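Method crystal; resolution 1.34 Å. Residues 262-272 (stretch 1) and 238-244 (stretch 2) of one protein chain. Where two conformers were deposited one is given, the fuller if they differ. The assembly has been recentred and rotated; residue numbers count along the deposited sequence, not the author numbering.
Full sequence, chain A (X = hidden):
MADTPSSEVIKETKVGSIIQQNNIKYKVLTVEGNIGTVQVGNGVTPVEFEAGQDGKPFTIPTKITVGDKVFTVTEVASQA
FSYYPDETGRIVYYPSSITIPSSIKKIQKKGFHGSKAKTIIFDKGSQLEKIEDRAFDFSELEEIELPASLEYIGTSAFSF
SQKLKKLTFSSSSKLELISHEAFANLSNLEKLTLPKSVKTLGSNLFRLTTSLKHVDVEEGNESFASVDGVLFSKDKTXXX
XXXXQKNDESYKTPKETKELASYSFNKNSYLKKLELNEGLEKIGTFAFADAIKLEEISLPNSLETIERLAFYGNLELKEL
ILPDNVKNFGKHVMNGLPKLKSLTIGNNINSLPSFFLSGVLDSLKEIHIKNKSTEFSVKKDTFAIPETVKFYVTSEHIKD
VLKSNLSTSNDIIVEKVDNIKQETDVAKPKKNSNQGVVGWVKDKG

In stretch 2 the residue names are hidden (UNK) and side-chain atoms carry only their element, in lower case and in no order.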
# COMPACT_ATOMS: atom_id res chain seq x y z
N SER A 262 -1.30 -9.08 -0.89
CA SER A 262 -0.18 -8.53 -0.16
C SER A 262 -0.67 -7.33 0.66
O SER A 262 -1.52 -6.55 0.19
CB SER A 262 0.92 -8.11 -1.12
OG SER A 262 0.45 -7.30 -2.18
N TYR A 263 -0.13 -7.19 1.90
CA TYR A 263 -0.46 -6.10 2.83
C TYR A 263 -1.95 -6.05 3.23
O TYR A 263 -2.40 -5.05 3.83
CB TYR A 263 -0.03 -4.74 2.22
CG TYR A 263 1.47 -4.55 2.23
CD1 TYR A 263 2.25 -4.97 1.16
CD2 TYR A 263 2.11 -3.96 3.31
CE1 TYR A 263 3.63 -4.78 1.16
CE2 TYR A 263 3.48 -3.75 3.32
CZ TYR A 263 4.24 -4.19 2.25
OH TYR A 263 5.61 -3.94 2.28
N SER A 264 -2.70 -7.14 2.99
CA SER A 264 -4.14 -7.09 3.25
C SER A 264 -4.56 -6.85 4.70
O SER A 264 -5.66 -6.31 4.90
CB SER A 264 -4.86 -8.31 2.72
OG SER A 264 -4.22 -9.51 3.15
N PHE A 265 -3.78 -7.28 5.71
CA PHE A 265 -4.09 -7.03 7.14
C PHE A 265 -2.94 -6.24 7.75
O PHE A 265 -2.73 -6.28 8.97
CB PHE A 265 -4.31 -8.34 7.95
CG PHE A 265 -5.54 -9.12 7.57
CD1 PHE A 265 -5.60 -9.85 6.38
CD2 PHE A 265 -6.65 -9.15 8.42
CE1 PHE A 265 -6.73 -10.61 6.06
CE2 PHE A 265 -7.77 -9.92 8.10
CZ PHE A 265 -7.82 -10.62 6.92
N ASN A 266 -2.21 -5.48 6.93
CA ASN A 266 -1.11 -4.69 7.44
C ASN A 266 -1.60 -3.67 8.46
O ASN A 266 -2.62 -3.02 8.24
CB ASN A 266 -0.41 -3.99 6.27
CG ASN A 266 0.82 -3.24 6.63
OD1 ASN A 266 1.72 -3.75 7.37
ND2 ASN A 266 0.98 -2.12 6.04
N LYS A 267 -0.82 -3.47 9.53
CA LYS A 267 -1.07 -2.48 10.60
C LYS A 267 -2.35 -2.76 11.37
O LYS A 267 -2.83 -1.87 12.06
CB LYS A 267 -1.10 -1.04 10.03
CG LYS A 267 0.19 -0.59 9.32
CD LYS A 267 1.32 -0.48 10.37
CE LYS A 267 2.67 -0.07 9.88
NZ LYS A 267 3.63 -0.11 11.02
N ASN A 268 -2.90 -3.95 11.26
CA ASN A 268 -4.17 -4.25 11.91
C ASN A 268 -4.09 -3.98 13.41
O ASN A 268 -3.21 -4.51 14.09
CB ASN A 268 -4.53 -5.67 11.62
CG ASN A 268 -5.92 -5.97 12.10
OD1 ASN A 268 -6.12 -6.20 13.29
ND2 ASN A 268 -6.91 -5.81 11.22
N SER A 269 -5.06 -3.21 13.94
CA SER A 269 -5.03 -2.80 15.33
C SER A 269 -5.91 -3.60 16.29
O SER A 269 -5.64 -3.56 17.49
CB SER A 269 -5.46 -1.33 15.42
OG SER A 269 -4.61 -0.45 14.71
N TYR A 270 -6.96 -4.28 15.79
CA TYR A 270 -7.95 -4.84 16.70
C TYR A 270 -8.21 -6.31 16.60
O TYR A 270 -8.70 -6.91 17.56
CB TYR A 270 -9.29 -4.10 16.53
CG TYR A 270 -9.18 -2.62 16.82
CD1 TYR A 270 -8.88 -2.16 18.10
CD2 TYR A 270 -9.28 -1.68 15.80
CE1 TYR A 270 -8.72 -0.81 18.36
CE2 TYR A 270 -9.17 -0.32 16.06
CZ TYR A 270 -8.89 0.12 17.35
OH TYR A 270 -8.75 1.47 17.60
N LEU A 271 -7.95 -6.93 15.44
CA LEU A 271 -8.27 -8.33 15.28
C LEU A 271 -7.43 -9.25 16.18
O LEU A 271 -6.21 -9.19 16.13
CB LEU A 271 -8.07 -8.68 13.79
CG LEU A 271 -8.53 -10.04 13.33
CD1 LEU A 271 -10.05 -10.22 13.54
CD2 LEU A 271 -8.22 -10.24 11.85
N LYS A 272 -8.09 -10.15 16.93
CA LYS A 272 -7.41 -11.10 17.81
C LYS A 272 -7.48 -12.51 17.30
O LYS A 272 -6.55 -13.28 17.55
CB LYS A 272 -8.03 -11.07 19.23
CG LYS A 272 -7.89 -9.73 19.94
CD LYS A 272 -8.50 -9.78 21.37
CE LYS A 272 -8.09 -8.53 22.12
NZ LYS A 272 -8.58 -8.51 23.54
N UNK A 238 -10.50 -12.90 -3.92
CA UNK A 238 -9.36 -12.13 -3.42
C UNK A 238 -9.81 -11.26 -2.30
O UNK A 238 -10.69 -10.41 -2.51
c UNK A 238 -8.72 -11.27 -4.55
o UNK A 238 -8.59 -11.02 -7.95
n UNK A 238 -6.63 -10.77 -6.89
c UNK A 238 -8.34 -12.06 -5.81
c UNK A 238 -7.88 -11.22 -6.96
N UNK A 239 -9.23 -11.42 -1.10
CA UNK A 239 -9.46 -10.49 -0.01
C UNK A 239 -8.35 -9.46 -0.22
O UNK A 239 -7.15 -9.76 -0.04
c UNK A 239 -8.87 -9.21 2.91
c UNK A 239 -10.25 -11.21 3.74
c UNK A 239 -9.42 -11.18 1.37
c UNK A 239 -9.90 -10.32 2.52
N UNK A 240 -8.74 -8.25 -0.66
CA UNK A 240 -7.77 -7.24 -1.03
C UNK A 240 -7.31 -6.44 0.18
O UNK A 240 -6.10 -6.23 0.35
c UNK A 240 -9.49 -6.41 -4.46
c UNK A 240 -7.35 -5.19 -2.52
c UNK A 240 -8.34 -6.33 -2.14
c UNK A 240 -8.69 -7.17 -3.39
N UNK A 241 -8.25 -5.94 0.99
CA UNK A 241 -7.84 -5.11 2.12
C UNK A 241 -8.81 -5.19 3.26
O UNK A 241 -10.01 -4.92 3.07
c UNK A 241 -7.76 -1.75 3.36
c UNK A 241 -5.32 -2.42 4.49
c UNK A 241 -7.05 -2.82 2.83
c UNK A 241 -7.24 -0.98 4.40
c UNK A 241 -6.03 -1.33 4.98
o UNK A 241 -5.55 -0.62 6.06
c UNK A 241 -5.82 -3.15 3.42
c UNK A 241 -7.61 -3.65 1.69
N UNK A 242 -8.29 -5.51 4.46
CA UNK A 242 -9.05 -5.52 5.70
C UNK A 242 -8.65 -4.23 6.42
O UNK A 242 -7.48 -4.09 6.83
o UNK A 242 -11.89 -7.67 11.10
c UNK A 242 -11.37 -8.12 8.82
c UNK A 242 -10.10 -6.48 10.03
c UNK A 242 -11.13 -7.40 9.98
c UNK A 242 -8.67 -6.75 6.50
c UNK A 242 -10.58 -7.88 7.69
c UNK A 242 -9.56 -6.95 7.71
c UNK A 242 -9.31 -6.26 8.90
N UNK A 243 -9.57 -3.26 6.60
CA UNK A 243 -9.16 -1.98 7.22
C UNK A 243 -8.48 -2.13 8.56
O UNK A 243 -8.98 -2.86 9.40
c UNK A 243 -11.27 -1.73 6.14
c UNK A 243 -10.46 -1.18 7.30
c UNK A 243 -10.97 -3.23 6.15
N UNK A 244 -7.33 -1.44 8.76
CA UNK A 244 -6.56 -1.61 9.98
C UNK A 244 -7.35 -1.25 11.22
O UNK A 244 -7.07 -1.78 12.31
o UNK A 244 -5.46 0.58 10.00
c UNK A 244 -5.25 -0.83 9.94
O HOH W 1 -3.76 -4.84 0.17
O HOH W 2 -2.92 -0.96 6.34
O HOH W 3 -5.44 -4.39 8.60
O HOH W 4 -8.37 -4.06 13.14

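Position 238 carries three side-chain carbons in a row, the third bearing one oxygen and one nitrogen. That is a long carboxamide, and none of it touches stretch 1: Gln238, in the strand that covers 238 to 241.

Position 239 has four side-chain carbons, forked at the second, and its CA-to-CB bond points toward stretch 1. One terminal carbon lies 4.0 Å from Phe265 CZ, an apolar meeting. The fork makes it Leu239.

At 240 there are again four carbons, but the fork is at the first and one arm runs two carbons long, which gives Ile240. Its CA-to-CB bond points away, so the backbone does the work here: Ile240 O sits 3.4 Å from Ser264 CB, and water 1 donates to both Ile240 O (2.7 Å) and Ser262 O (2.8 Å).

Position 241 shows one carbon, then a six-carbon ring bearing an oxygen. A ring carbon lies 3.5 Å from Ser264 O, and Tyr263 O is at the ring's edge. This is Tyr241. Water 2 lies 2.7 Å from Tyr241 OH and donates to Asn266 O at 2.8 Å, linking the phenol to the turn.

Position 242 has the same atoms, a ring of six carbons with one oxygen, but here CA-to-CB points toward stretch 1. The CB lies over the face of the Phe265 ring, 3.8 Å from its centroid, and Phe265 CE2 comes within 3.5 Å of the first ring carbon. It is Tyr242. The two rings are near parallel, at 18°, but slid apart, so they barely overlap. Tyr242 OH reaches to 4.0 Å from Leu271 CD1.

At 243, three carbons close a ring onto the backbone nitrogen: Pro243. Its CA-to-CB bond points away, and its side chain stays clear of stretch 1.

Position 244 has one carbon and one oxygen, hence Ser244. Its CB packs 3.4 Å from Lys267 O, where the backbones run close, Ser244 CA lying 4.1 Å from Asn268 CA.

The contact is pinned by two backbone hydrogen bonds: Tyr242 N to Ser264 O at 2.8 Å, nearly straight at 169°, and Ser269 N to Ser244 O at 3.0 Å. Stretch 1 folds through two overlapping turns, Tyr263 to Asn266 (type I) and Phe265 to Asn268 (type II), and water 3 donates to Tyr242 O (2.7 Å) and Asn266 O (3.2 Å). Asn268 OD1 accepts from Leu271 N at 2.9 Å, bracing the chain beyond the turns. The rule to read is that main chain sets register, aromatic and aliphatic groups pack beside it, and waters bridge carbonyls that do not meet directly.

Stretch 2 (238-244) QLIYYPS
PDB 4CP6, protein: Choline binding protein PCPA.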